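Local coordinates for nitrogenase molybdenum-iron protein beta chain (Clostridium pasteurianum, PDB 4WES) that forms, with the alpha chain, the molybdenum-iron component of nitrogenase, which reduces dinitrogen to ammonium, and shares an [8Fe-7S] cluster with that chain, at residues M348-E353 against S366-E371. Numbering follows the deposited sequence.
Sequences MKFQKE and SKVKVE
Q351 and F350 of helix 348-360 meet V368 and V370 of strand 367-370 in a beta-alpha-beta unit that begins with strand 337-343. Residues 348-353 run antiparallel to strand 367-370, with 167° between their N-to-C directions, and 367-370 is an outermost strand, within this chain, of a five-stranded parallel sheet. An edge strand can offer main-chain groups to a side chain, and glutamine, with a donor and an acceptor on one flat amide, suits that place. Followed outward, Q351 starts with CB 4.2 Å from V370 CG2. CG lies anti to the backbone N, and a bend at chi2 (86°) sets CD off to one side, 4.1 Å from V368 CG1. At the tip the amide divides its work: NE2 makes a weak hydrogen bond to V368 O, 3.4 Å long, and another weak one to D355 on its own helix, while OE1 turns to a water. Deeper, buried F350 brings an apolar ring to the two valines, whose branched side chains suit a strand and both start toward the helix; V341 and I324 also touch the ring. F350 CE1 lies 4.0 Å from V368 CG1, and F350 CD1 comes to 3.6 Å from V370 CG2. Between the valines, K369 starts away from the helix and its NZ forms a salt bridge with D376. The water completes the polar bridge, donating to Q351 OE1 at 2.6 Å and accepting the N-H of V370 N at 2.9 Å.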
loop_
_atom_site.group_PDB
_atom_site.type_symbol
_atom_site.label_atom_id
_atom_site.label_comp_id
_atom_site.label_asym_id
_atom_site.label_seq_id
_atom_site.Cartn_x
_atom_site.Cartn_y
_atom_site.Cartn_z
ATOM N N MET B 348 -8.218 21.978 25.244
ATOM C CA MET B 348 -9.613 21.542 25.273
ATOM C C MET B 348 -10.287 21.507 23.909
ATOM O O MET B 348 -11.278 20.821 23.728
ATOM C CB MET B 348 -10.440 22.446 26.189
ATOM C CG MET B 348 -9.882 22.520 27.598
ATOM S SD MET B 348 -9.984 20.931 28.440
ATOM C CE MET B 348 -8.449 20.106 28.037
ATOM N N LYS B 349 -9.742 22.256 22.947
ATOM C CA LYS B 349 -10.418 22.339 21.649
ATOM C C LYS B 349 -10.629 20.981 21.015
ATOM O O LYS B 349 -11.698 20.681 20.501
ATOM C CB LYS B 349 -9.686 23.271 20.698
ATOM C CG LYS B 349 -10.478 23.549 19.447
ATOM C CD LYS B 349 -9.879 24.648 18.599
ATOM C CE LYS B 349 -10.831 25.016 17.462
ATOM N NZ LYS B 349 -11.384 23.815 16.765
ATOM N N PHE B 350 -9.589 20.149 21.060
ATOM C CA PHE B 350 -9.651 18.796 20.470
ATOM C C PHE B 350 -10.814 18.019 21.043
ATOM O O PHE B 350 -11.611 17.402 20.312
ATOM C CB PHE B 350 -8.323 18.103 20.750
ATOM C CG PHE B 350 -8.219 16.692 20.256
ATOM C CD1 PHE B 350 -8.544 15.608 21.059
ATOM C CD2 PHE B 350 -7.643 16.416 19.033
ATOM C CE1 PHE B 350 -8.328 14.306 20.630
ATOM C CE2 PHE B 350 -7.438 15.144 18.616
ATOM C CZ PHE B 350 -7.774 14.073 19.403
ATOM N N GLN B 351 -10.922 18.010 22.369
ATOM C CA GLN B 351 -12.000 17.293 23.018
ATOM C C GLN B 351 -13.369 17.801 22.576
ATOM O O GLN B 351 -14.261 17.025 22.239
ATOM C CB GLN B 351 -11.879 17.483 24.526
ATOM C CG GLN B 351 -12.819 16.628 25.324
ATOM C CD GLN B 351 -12.235 15.259 25.592
ATOM O OE1 GLN B 351 -11.082 15.138 26.016
ATOM N NE2 GLN B 351 -13.007 14.227 25.326
ATOM N N LYS B 352 -13.522 19.113 22.599
ATOM C CA LYS B 352 -14.800 19.701 22.223
ATOM C C LYS B 352 -15.169 19.391 20.779
ATOM O O LYS B 352 -16.313 19.020 20.497
ATOM C CB LYS B 352 -14.760 21.210 22.431
ATOM C CG LYS B 352 -14.806 21.617 23.888
ATOM C CD LYS B 352 -14.683 23.126 24.029
ATOM C CE LYS B 352 -14.376 23.562 25.451
ATOM N NZ LYS B 352 -13.936 24.982 25.431
ATOM N N GLU B 353 -14.217 19.544 19.857
ATOM C CA GLU B 353 -14.521 19.339 18.451
ATOM C C GLU B 353 -14.831 17.882 18.135
ATOM O O GLU B 353 -15.748 17.596 17.370
ATOM C CB GLU B 353 -13.396 19.858 17.574
ATOM C CG GLU B 353 -13.164 21.336 17.706
ATOM C CD GLU B 353 -14.276 22.127 17.127
ATOM O OE1 GLU B 353 -14.607 21.919 15.937
ATOM O OE2 GLU B 353 -14.806 22.982 17.863
ATOM N N SER B 366 -17.428 5.953 22.011
ATOM C CA SER B 366 -16.033 6.218 21.651
ATOM C C SER B 366 -15.281 6.816 22.825
ATOM O O SER B 366 -15.881 7.382 23.740
ATOM C CB SER B 366 -15.984 7.147 20.447
ATOM O OG SER B 366 -16.549 6.516 19.306
ATOM N N LYS B 367 -13.974 6.676 22.799
ATOM C CA LYS B 367 -13.102 7.234 23.816
ATOM C C LYS B 367 -12.230 8.273 23.157
ATOM O O LYS B 367 -11.505 7.966 22.228
ATOM C CB LYS B 367 -12.235 6.180 24.511
ATOM C CG LYS B 367 -13.021 5.088 25.214
ATOM C CD LYS B 367 -12.121 4.120 25.982
ATOM C CE LYS B 367 -12.914 3.105 26.774
ATOM N NZ LYS B 367 -12.005 2.214 27.557
ATOM N N VAL B 368 -12.286 9.489 23.669
ATOM C CA VAL B 368 -11.529 10.620 23.181
ATOM C C VAL B 368 -10.652 11.109 24.317
ATOM O O VAL B 368 -11.174 11.326 25.431
ATOM C CB VAL B 368 -12.494 11.726 22.749
ATOM C CG1 VAL B 368 -11.749 12.940 22.271
ATOM C CG2 VAL B 368 -13.455 11.228 21.677
ATOM N N LYS B 369 -9.355 11.248 24.118
ATOM C CA LYS B 369 -8.502 11.666 25.200
ATOM C C LYS B 369 -7.436 12.644 24.727
ATOM O O LYS B 369 -6.699 12.402 23.762
ATOM C CB LYS B 369 -7.832 10.476 25.884
ATOM C CG LYS B 369 -7.056 10.856 27.133
ATOM C CD LYS B 369 -6.540 9.634 27.885
ATOM C CE LYS B 369 -5.698 10.028 29.053
ATOM N NZ LYS B 369 -5.179 8.839 29.795
ATOM N N VAL B 370 -7.350 13.750 25.443
ATOM C CA VAL B 370 -6.288 14.731 25.313
ATOM C C VAL B 370 -5.181 14.359 26.316
ATOM O O VAL B 370 -5.466 13.996 27.471
ATOM C CB VAL B 370 -6.841 16.127 25.586
ATOM C CG1 VAL B 370 -5.755 17.169 25.723
ATOM C CG2 VAL B 370 -7.819 16.511 24.493
ATOM N N GLU B 371 -3.933 14.458 25.894
ATOM C CA GLU B 371 -2.823 13.994 26.704
ATOM C C GLU B 371 -2.961 12.501 27.032
ATOM O O GLU B 371 -2.605 12.046 28.114
ATOM C CB GLU B 371 -2.560 14.859 27.922
ATOM C CG GLU B 371 -2.192 16.288 27.575
ATOM C CD GLU B 371 -1.859 17.082 28.796
ATOM O OE1 GLU B 371 -0.683 17.119 29.213
ATOM O OE2 GLU B 371 -2.789 17.636 29.377
HETATM O O HOH W 1 -9.317 14.047 27.589
#